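Local coordinates for protein aspartokinase 1, chloroplastic (Arabidopsis thaliana, PDB 2CDQ) that catalyses the ATP-dependent phosphorylation of L-aspartate to 4-phospho-L-aspartate, the first step of the aspartate-family pathway to lysine, threonine, methionine and isoleucine, at residues I27-F33 against E57-L63; D141-S145 against A224-L228; E148-T152 against I211-L216; Y169-I174 against R198-D202. Residue numbers count along the deposited sequence, not the author numbering.

Contact 1 of 4, residues I27-F33 against E57-L63; sequences ITCVMKF and ESPVIVL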
# COMPACT_ATOMS: atom_id res chain seq x y z
N ILE A 27 -17.08 29.03 32.23
CA ILE A 27 -15.92 28.86 31.34
C ILE A 27 -16.39 28.97 29.89
O ILE A 27 -17.38 28.34 29.52
CB ILE A 27 -15.23 27.48 31.57
CG1 ILE A 27 -14.79 27.30 33.03
CG2 ILE A 27 -14.07 27.29 30.60
CD1 ILE A 27 -13.53 28.07 33.43
N THR A 28 -15.70 29.77 29.08
CA THR A 28 -16.14 30.02 27.69
C THR A 28 -15.36 29.26 26.62
O THR A 28 -15.91 28.94 25.56
CB THR A 28 -16.15 31.53 27.33
OG1 THR A 28 -14.94 32.15 27.79
CG2 THR A 28 -17.35 32.23 27.96
N CYS A 29 -14.08 28.99 26.90
CA CYS A 29 -13.20 28.31 25.95
C CYS A 29 -11.91 27.82 26.60
O CYS A 29 -11.56 28.23 27.72
CB CYS A 29 -12.84 29.24 24.78
SG CYS A 29 -12.01 30.74 25.33
N VAL A 30 -11.20 26.95 25.89
CA VAL A 30 -9.89 26.46 26.30
C VAL A 30 -8.81 26.94 25.33
O VAL A 30 -8.97 26.86 24.11
CB VAL A 30 -9.87 24.91 26.47
CG1 VAL A 30 -10.63 24.22 25.34
CG2 VAL A 30 -8.45 24.39 26.56
N MET A 31 -7.72 27.47 25.88
CA MET A 31 -6.59 27.94 25.08
C MET A 31 -5.36 27.10 25.37
O MET A 31 -4.96 26.94 26.52
CB MET A 31 -6.31 29.42 25.35
CG MET A 31 -7.51 30.32 25.09
SD MET A 31 -7.30 31.98 25.74
CE MET A 31 -6.76 32.84 24.28
N LYS A 32 -4.79 26.53 24.31
CA LYS A 32 -3.63 25.67 24.43
C LYS A 32 -2.41 26.39 23.91
O LYS A 32 -2.45 27.01 22.84
CB LYS A 32 -3.85 24.37 23.66
CG LYS A 32 -2.67 23.41 23.69
CD LYS A 32 -1.71 23.66 22.54
CE LYS A 32 -0.49 22.78 22.66
NZ LYS A 32 0.07 22.52 21.31
N PHE A 33 -1.32 26.29 24.67
CA PHE A 33 -0.05 26.91 24.30
C PHE A 33 1.09 25.90 24.31
O PHE A 33 1.26 25.13 25.26
CB PHE A 33 0.25 28.09 25.24
CG PHE A 33 -0.70 29.23 25.09
CD1 PHE A 33 -0.46 30.24 24.16
CD2 PHE A 33 -1.85 29.30 25.86
CE1 PHE A 33 -1.35 31.30 24.00
CE2 PHE A 33 -2.75 30.35 25.72
CZ PHE A 33 -2.50 31.36 24.78
N GLU A 57 -13.96 37.14 28.17
CA GLU A 57 -13.85 35.70 27.95
C GLU A 57 -13.20 35.04 29.18
O GLU A 57 -12.28 35.61 29.76
CB GLU A 57 -13.02 35.42 26.70
CG GLU A 57 -13.37 34.14 25.94
CD GLU A 57 -14.50 34.32 24.93
OE1 GLU A 57 -14.71 35.46 24.45
OE2 GLU A 57 -15.17 33.32 24.61
N SER A 58 -13.70 33.87 29.58
CA SER A 58 -13.18 33.15 30.74
C SER A 58 -12.53 31.84 30.31
O SER A 58 -13.23 30.84 30.11
CB SER A 58 -14.29 32.87 31.76
OG SER A 58 -14.78 34.06 32.36
N PRO A 59 -11.19 31.83 30.16
CA PRO A 59 -10.52 30.69 29.53
C PRO A 59 -10.01 29.62 30.48
O PRO A 59 -9.84 29.87 31.68
CB PRO A 59 -9.33 31.36 28.84
CG PRO A 59 -9.02 32.58 29.69
CD PRO A 59 -10.24 32.88 30.55
N VAL A 60 -9.81 28.42 29.94
CA VAL A 60 -9.00 27.38 30.60
C VAL A 60 -7.69 27.30 29.83
O VAL A 60 -7.69 27.17 28.61
CB VAL A 60 -9.71 26.00 30.62
CG1 VAL A 60 -8.73 24.88 30.95
CG2 VAL A 60 -10.86 26.00 31.62
N ILE A 61 -6.57 27.38 30.54
CA ILE A 61 -5.27 27.39 29.89
C ILE A 61 -4.58 26.03 29.98
O ILE A 61 -4.45 25.45 31.06
CB ILE A 61 -4.36 28.51 30.45
CG1 ILE A 61 -5.11 29.86 30.48
CG2 ILE A 61 -3.04 28.61 29.66
CD1 ILE A 61 -5.52 30.42 29.10
N VAL A 62 -4.18 25.52 28.82
CA VAL A 62 -3.44 24.27 28.73
C VAL A 62 -2.01 24.60 28.34
O VAL A 62 -1.77 25.16 27.26
CB VAL A 62 -4.06 23.31 27.68
CG1 VAL A 62 -3.23 22.03 27.57
CG2 VAL A 62 -5.48 22.96 28.06
N LEU A 63 -1.07 24.25 29.21
CA LEU A 63 0.34 24.53 28.95
C LEU A 63 1.18 23.29 28.70
O LEU A 63 1.04 22.28 29.40
CB LEU A 63 0.98 25.33 30.09
CG LEU A 63 0.53 26.77 30.35
CD1 LEU A 63 1.43 27.35 31.41
CD2 LEU A 63 0.58 27.61 29.09
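V30 lays its side chain against two valines of the adjacent strand: V30 CG2 reaches V62 CG2 at 3.6 Å, and V30 CB stands 4.3 Å from V60 CB. The strands 29-33 and 59-63 run parallel, their axes 4.5 Å apart and 24° off alignment, in the register V30-V60, M31-I61, K32-V62 and F33-L63. Four backbone bonds alternate along them: V60 N to C29 O (2.8 Å), M31 N to V60 O (2.7 Å), V62 N to M31 O (2.8 Å) and F33 N to V62 O (2.9 Å). At the N-terminal end of the pair, T28 N donates to S58 O at 2.9 Å and T28 OG1 accepts from S58 N at 2.8 Å. On the face opposite V30, M31 SD touches P59 CB at 3.8 Å, and F33 CD2 meets I61 CG2 at 4.0 Å. K32 shares the valine face, but its chain leads off to a salt bridge with D234; it is an ATP-binding residue by similarity. The pair forms the two strands of a beta-alpha-beta unit whose crossover holds helix 41-53, inside the mixed sheet of the amino acid kinase domain. Strand 248-253 flanks 29-33, strand 209-219 flanks 59-63, and helix 232-244 covers the face of V30, K32 and V62.

Contact 2 of 4, residues D141-S145 against A224-L228; sequences DYLVS and AVTTL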
# COMPACT_ATOMS: atom_id res chain seq x y z
N ASP A 141 7.63 8.25 31.81
CA ASP A 141 6.44 9.09 31.97
C ASP A 141 6.51 10.01 33.19
O ASP A 141 6.09 11.16 33.12
CB ASP A 141 5.18 8.24 32.05
CG ASP A 141 4.51 8.08 30.71
OD1 ASP A 141 5.19 8.19 29.67
OD2 ASP A 141 3.28 7.85 30.69
N TYR A 142 7.04 9.49 34.30
CA TYR A 142 7.19 10.28 35.51
C TYR A 142 8.20 11.41 35.27
O TYR A 142 7.93 12.56 35.59
CB TYR A 142 7.61 9.40 36.70
CG TYR A 142 7.67 10.13 38.02
CD1 TYR A 142 6.51 10.56 38.66
CD2 TYR A 142 8.90 10.38 38.64
CE1 TYR A 142 6.56 11.24 39.88
CE2 TYR A 142 8.97 11.06 39.85
CZ TYR A 142 7.80 11.48 40.47
OH TYR A 142 7.87 12.15 41.67
N LEU A 143 9.34 11.05 34.68
CA LEU A 143 10.40 11.99 34.35
C LEU A 143 9.87 13.19 33.57
O LEU A 143 10.00 14.34 34.02
CB LEU A 143 11.50 11.27 33.55
CG LEU A 143 12.98 11.67 33.62
CD1 LEU A 143 13.73 10.98 32.50
CD2 LEU A 143 13.21 13.16 33.54
N VAL A 144 9.23 12.94 32.42
CA VAL A 144 8.74 14.05 31.59
C VAL A 144 7.61 14.86 32.25
O VAL A 144 7.39 16.01 31.87
CB VAL A 144 8.36 13.63 30.13
CG1 VAL A 144 9.27 12.54 29.60
CG2 VAL A 144 6.91 13.21 30.03
N SER A 145 6.93 14.28 33.24
CA SER A 145 5.82 14.96 33.92
C SER A 145 6.28 16.23 34.63
O SER A 145 5.51 17.18 34.79
CB SER A 145 5.07 14.03 34.88
OG SER A 145 5.73 13.90 36.14
N ALA A 224 -0.51 5.65 38.54
CA ALA A 224 0.76 6.29 38.20
C ALA A 224 0.65 7.32 37.06
O ALA A 224 -0.23 7.23 36.19
CB ALA A 224 1.81 5.22 37.86
N VAL A 225 1.55 8.31 37.08
CA VAL A 225 1.54 9.40 36.11
C VAL A 225 1.76 8.87 34.69
O VAL A 225 2.61 8.01 34.45
CB VAL A 225 2.60 10.49 36.45
CG1 VAL A 225 2.45 11.68 35.52
CG2 VAL A 225 2.47 10.94 37.91
N THR A 226 0.97 9.40 33.76
CA THR A 226 0.95 8.91 32.40
C THR A 226 1.02 10.06 31.39
O THR A 226 0.46 11.12 31.64
CB THR A 226 -0.33 8.06 32.19
OG1 THR A 226 -0.03 6.68 32.43
CG2 THR A 226 -0.87 8.21 30.79
N THR A 227 1.71 9.84 30.27
CA THR A 227 1.68 10.79 29.15
C THR A 227 0.75 10.31 28.04
O THR A 227 0.64 9.11 27.80
CB THR A 227 3.08 11.08 28.55
OG1 THR A 227 3.67 9.87 28.09
CG2 THR A 227 3.97 11.73 29.58
N LEU A 228 0.10 11.25 27.36
CA LEU A 228 -0.98 10.94 26.42
C LEU A 228 -0.53 10.52 25.01
O LEU A 228 -1.36 10.36 24.12
CB LEU A 228 -1.97 12.10 26.35
CG LEU A 228 -2.56 12.59 27.68
CD1 LEU A 228 -3.40 13.84 27.48
CD2 LEU A 228 -3.38 11.51 28.37
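This is a buried helix-on-strand contact, in which helix 137-161 crosses the short strand 225-227 of the kinase-domain sheet almost at right angles (83°, axes 7.3 Å apart). Its polar centre is D141, whose carboxylate binds T227 twice: OD2 accepts from T227 N at 2.6 Å with an N-H...O angle of 156°, and OD1 accepts from T227 OG1 at 2.8 Å. Apolar contacts accompany these bonds. V225 points at the helix, placing CG1 3.6 Å from S145 CB and CG2 4.1 Å from Y142 CD1, at the edge of the tyrosine ring, while V144 CG2 meets T227 CG2 at 3.3 Å. S145 turns its hydroxyl back to the helix, OG donating to Y142 O at 2.6 Å. Strand 225-227 pairs antiparallel with 209-219, so the arrangement is a helix packed across a beta hairpin of the amino acid kinase fold, beside the active site: nearest atoms of the V144 side chain lie about 7 Å from a bound lysine and about 5 Å from the substrate-binding E148 side chain.

Contact 3 of 4, residues E148-T152 against I211-L216; sequences ECLST and IVTGFL. With LYS (lysine), chain D.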
# COMPACT_ATOMS: atom_id res chain seq x y z
N GLU A 148 5.72 19.83 32.48
CA GLU A 148 4.45 20.55 32.58
C GLU A 148 4.11 20.91 34.02
O GLU A 148 3.43 21.90 34.27
CB GLU A 148 3.30 19.76 31.96
CG GLU A 148 3.41 19.55 30.45
CD GLU A 148 4.45 18.50 30.05
OE1 GLU A 148 4.76 18.41 28.85
OE2 GLU A 148 4.95 17.78 30.93
N CYS A 149 4.59 20.10 34.96
CA CYS A 149 4.39 20.40 36.38
C CYS A 149 5.09 21.68 36.79
O CYS A 149 4.54 22.47 37.56
CB CYS A 149 4.83 19.23 37.25
SG CYS A 149 3.70 17.84 37.15
N LEU A 150 6.31 21.87 36.28
CA LEU A 150 7.04 23.11 36.49
C LEU A 150 6.35 24.24 35.73
O LEU A 150 5.97 25.26 36.31
CB LEU A 150 8.47 22.96 36.01
CG LEU A 150 9.40 22.14 36.90
CD1 LEU A 150 10.61 21.72 36.09
CD2 LEU A 150 9.82 22.92 38.12
N SER A 151 6.18 24.03 34.43
CA SER A 151 5.61 25.01 33.52
C SER A 151 4.35 25.67 34.06
O SER A 151 4.31 26.89 34.23
CB SER A 151 5.32 24.34 32.18
OG SER A 151 4.73 25.25 31.29
N THR A 152 3.32 24.87 34.33
CA THR A 152 2.05 25.38 34.84
C THR A 152 2.18 26.16 36.15
O THR A 152 1.56 27.22 36.29
CB THR A 152 1.00 24.25 35.01
OG1 THR A 152 1.60 23.11 35.63
CG2 THR A 152 0.43 23.86 33.66
N ILE A 211 -5.09 26.55 35.04
CA ILE A 211 -3.86 26.34 34.28
C ILE A 211 -3.50 24.86 34.38
O ILE A 211 -2.96 24.41 35.39
CB ILE A 211 -2.69 27.21 34.82
CG1 ILE A 211 -3.14 28.66 35.07
CG2 ILE A 211 -1.49 27.17 33.87
CD1 ILE A 211 -3.61 29.45 33.84
N VAL A 212 -3.81 24.11 33.32
CA VAL A 212 -3.69 22.64 33.33
C VAL A 212 -2.47 22.12 32.55
O VAL A 212 -2.18 22.58 31.44
CB VAL A 212 -4.98 21.96 32.78
CG1 VAL A 212 -5.05 20.51 33.24
CG2 VAL A 212 -6.23 22.71 33.24
N THR A 213 -1.78 21.15 33.15
CA THR A 213 -0.69 20.41 32.51
C THR A 213 -1.24 19.66 31.30
O THR A 213 -2.35 19.12 31.35
CB THR A 213 -0.07 19.38 33.46
OG1 THR A 213 -1.08 18.45 33.85
CG2 THR A 213 0.50 20.06 34.70
N GLY A 214 -0.46 19.59 30.23
CA GLY A 214 -1.00 19.20 28.94
C GLY A 214 -0.79 17.76 28.52
O GLY A 214 -1.63 17.16 27.85
N PHE A 215 0.34 17.19 28.90
CA PHE A 215 0.77 15.96 28.26
C PHE A 215 0.42 14.74 29.14
O PHE A 215 0.82 13.62 28.85
CB PHE A 215 2.28 16.10 27.99
CG PHE A 215 2.86 15.07 27.07
CD1 PHE A 215 2.08 14.32 26.21
CD2 PHE A 215 4.24 14.87 27.06
CE1 PHE A 215 2.66 13.37 25.38
CE2 PHE A 215 4.83 13.94 26.23
CZ PHE A 215 4.03 13.19 25.39
N LEU A 216 -0.37 14.98 30.19
CA LEU A 216 -0.42 14.06 31.32
C LEU A 216 -1.78 13.44 31.68
O LEU A 216 -2.84 14.03 31.43
CB LEU A 216 0.16 14.73 32.57
CG LEU A 216 1.51 15.44 32.43
CD1 LEU A 216 1.88 16.09 33.75
CD2 LEU A 216 2.60 14.48 31.97
N LYS D . 5.11 19.37 26.57
CA LYS D . 5.91 19.09 25.35
C LYS D . 6.15 20.37 24.51
O LYS D . 6.69 21.35 25.03
CB LYS D . 5.25 17.98 24.52
CG LYS D . 3.74 18.12 24.35
CD LYS D . 3.20 17.16 23.31
CE LYS D . 3.62 17.55 21.90
NZ LYS D . 3.11 16.59 20.89
OXT LYS D . 5.82 20.48 23.33
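E148 lies over T213, G214, F215 and L216: chi1 is m and chi2 p (75°), while CB lies 3.7 Å from T213 CB. This sets E148 OE1 3.5 Å from F215 CB, near the plane of the F215 ring, and OE1 also accepts a very short 2.5 Å hydrogen bond from the amino N of bound lysine. F215, with chi1 t, presents one ring face to the ligand's CG. One helical turn on, T152 adopts p, which lets OG1 donate to E148 O at 2.6 Å; its methyl CG2 is then 3.8 Å from I211 CG2, and its OG1 3.4 Å from T213 CG2. T213 is also p, with OG1 hydrogen-bonded to the backbone N of A171. Next to E148, C149 SG rests 4.2 Å from L216 CD1. The axes of helix 148-152 and strand 211-213 run nearly antiparallel (168°), 7.8 Å apart. Between the segments the contact is packing; the E148 carboxylate bonds the ligand's amino group, consistent with its binding substrate.

Contact 4 of 4, residues Y169-I174 against R198-D202; sequences YDAFEI and RLYDD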
# COMPACT_ATOMS: atom_id res chain seq x y z
N TYR A 169 -3.44 23.26 37.81
CA TYR A 169 -3.98 21.92 37.90
C TYR A 169 -3.03 20.91 37.30
O TYR A 169 -2.61 21.04 36.15
CB TYR A 169 -5.31 21.85 37.17
CG TYR A 169 -6.47 22.51 37.87
CD1 TYR A 169 -7.04 23.68 37.36
CD2 TYR A 169 -7.01 21.97 39.04
CE1 TYR A 169 -8.12 24.29 38.01
CE2 TYR A 169 -8.08 22.56 39.68
CZ TYR A 169 -8.63 23.72 39.17
OH TYR A 169 -9.69 24.31 39.81
N ASP A 170 -2.69 19.89 38.08
CA ASP A 170 -2.07 18.70 37.54
C ASP A 170 -3.19 17.86 36.93
O ASP A 170 -4.14 17.49 37.62
CB ASP A 170 -1.31 17.93 38.62
CG ASP A 170 -0.01 18.62 39.03
OD1 ASP A 170 0.34 19.65 38.41
OD2 ASP A 170 0.66 18.11 39.96
N ALA A 171 -3.08 17.58 35.63
CA ALA A 171 -4.09 16.81 34.91
C ALA A 171 -4.39 15.47 35.57
O ALA A 171 -5.55 15.06 35.65
CB ALA A 171 -3.66 16.59 33.47
N PHE A 172 -3.35 14.82 36.07
CA PHE A 172 -3.48 13.49 36.68
C PHE A 172 -4.20 13.52 38.03
O PHE A 172 -4.64 12.47 38.53
CB PHE A 172 -2.12 12.79 36.81
CG PHE A 172 -1.06 13.62 37.50
CD1 PHE A 172 -0.96 13.62 38.88
CD2 PHE A 172 -0.16 14.38 36.76
CE1 PHE A 172 0.02 14.38 39.53
CE2 PHE A 172 0.83 15.13 37.39
CZ PHE A 172 0.92 15.14 38.78
N GLU A 173 -4.33 14.71 38.61
CA GLU A 173 -4.98 14.88 39.91
C GLU A 173 -6.44 15.36 39.78
O GLU A 173 -7.18 15.35 40.76
CB GLU A 173 -4.17 15.84 40.79
CG GLU A 173 -4.21 15.55 42.30
CD GLU A 173 -5.33 16.29 43.03
OE1 GLU A 173 -5.73 17.40 42.58
OE2 GLU A 173 -5.81 15.77 44.08
N ILE A 174 -6.85 15.75 38.57
CA ILE A 174 -8.21 16.28 38.37
C ILE A 174 -9.19 15.37 37.61
O ILE A 174 -10.33 15.76 37.32
CB ILE A 174 -8.21 17.70 37.72
CG1 ILE A 174 -7.62 17.66 36.30
CG2 ILE A 174 -7.46 18.68 38.61
CD1 ILE A 174 -7.96 18.87 35.46
N ARG A 198 -14.93 18.27 38.64
CA ARG A 198 -13.83 18.84 39.42
C ARG A 198 -13.57 20.30 39.06
O ARG A 198 -13.34 21.14 39.93
CB ARG A 198 -12.55 18.01 39.24
CG ARG A 198 -11.79 17.71 40.52
CD ARG A 198 -11.03 18.91 41.06
NE ARG A 198 -9.97 18.49 41.97
CZ ARG A 198 -9.05 19.30 42.49
NH1 ARG A 198 -9.05 20.59 42.20
NH2 ARG A 198 -8.12 18.81 43.30
N LEU A 199 -13.62 20.60 37.76
CA LEU A 199 -13.37 21.96 37.28
C LEU A 199 -14.54 22.91 37.56
O LEU A 199 -14.33 24.11 37.69
CB LEU A 199 -13.01 21.98 35.78
CG LEU A 199 -11.58 21.57 35.38
CD1 LEU A 199 -11.42 21.62 33.87
CD2 LEU A 199 -10.53 22.45 36.05
N TYR A 200 -15.75 22.37 37.66
CA TYR A 200 -16.92 23.20 38.00
C TYR A 200 -17.11 23.48 39.49
O TYR A 200 -17.47 24.60 39.86
CB TYR A 200 -18.20 22.67 37.36
CG TYR A 200 -18.66 23.54 36.21
CD1 TYR A 200 -19.95 24.10 36.19
CD2 TYR A 200 -17.78 23.85 35.15
CE1 TYR A 200 -20.37 24.92 35.14
CE2 TYR A 200 -18.19 24.68 34.09
CZ TYR A 200 -19.47 25.21 34.09
OH TYR A 200 -19.87 26.02 33.05
N ASP A 201 -16.85 22.48 40.33
CA ASP A 201 -16.89 22.66 41.77
C ASP A 201 -15.92 23.76 42.23
O ASP A 201 -16.25 24.55 43.13
CB ASP A 201 -16.60 21.34 42.50
CG ASP A 201 -17.75 20.35 42.40
OD1 ASP A 201 -18.87 20.74 41.99
OD2 ASP A 201 -17.53 19.16 42.73
N ASP A 202 -14.74 23.80 41.61
CA ASP A 202 -13.71 24.78 41.94
C ASP A 202 -14.06 26.19 41.45
O ASP A 202 -13.76 27.17 42.14
CB ASP A 202 -12.35 24.35 41.39
CG ASP A 202 -11.82 23.08 42.04
OD1 ASP A 202 -10.91 22.45 41.45
OD2 ASP A 202 -12.30 22.70 43.12
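R198 supplies the positive charge between two acidic side chains. Its NH2 forms a salt bridge with E173 OE1 at 2.9 Å, reaching from helix 191-205 to the 169-174 segment, and its NH1 pairs with D202 OD1 at 2.7 Å, one turn along the same helix. D202 OD1 serves a second donor, Y169 OH, at 2.8 Å, so a single carboxylate oxygen takes both the guanidinium and the phenol. The hydroxyl of Y169 is bonded to R167 NE, giving it a partner as acceptor as well as donor. R198 NH1 and D202 OD1 lie near the plane of the tyrosine ring, at its edge. Over one face sits L199 CD2, 3.9 Å from the centroid and 23° off the normal, a CH-pi contact. I174 CG2 covers one face of the guanidinium, 4.2 Å from R198 NE, and I174 CD1 approaches L199 CD2 at 4.4 Å. Within 169-174, the backbone bonds E173 N to D170 O (3.0 Å) and I174 N to A171 O (3.3 Å) hold the turn after strand 166-169. The E173-R198-D202 salt-bridge network joins helix 191-205 to this loop, and Y169 joins it to the strand end, in the alpha/beta amino acid kinase fold.

How the contacts relate
All four contacts lie in the amino acid kinase domain. Contact 1 closes first along the chain; contact 2 then encloses contact 3, which encloses contact 4. Contacts 1, 2 and 3 reach one mixed sheet, with strand 209-219 as the hub: it pairs with 59-63 of contact 1 (I61 O to V212 N, 2.7 Å), with 225-227 of contact 2 (L228 N, just past it, to F215 O, 2.9 Å) and with 166-169 leading into contact 4 (Y169 N to I211 O, 2.7 Å). Helix 137-161 serves contacts 2 and 3, centres about 11 Å apart (about 22 Å for 1 and 2). Sheet and helix bring K32 (ATP-binding by similarity) and substrate-binding E148 near one bound lysine.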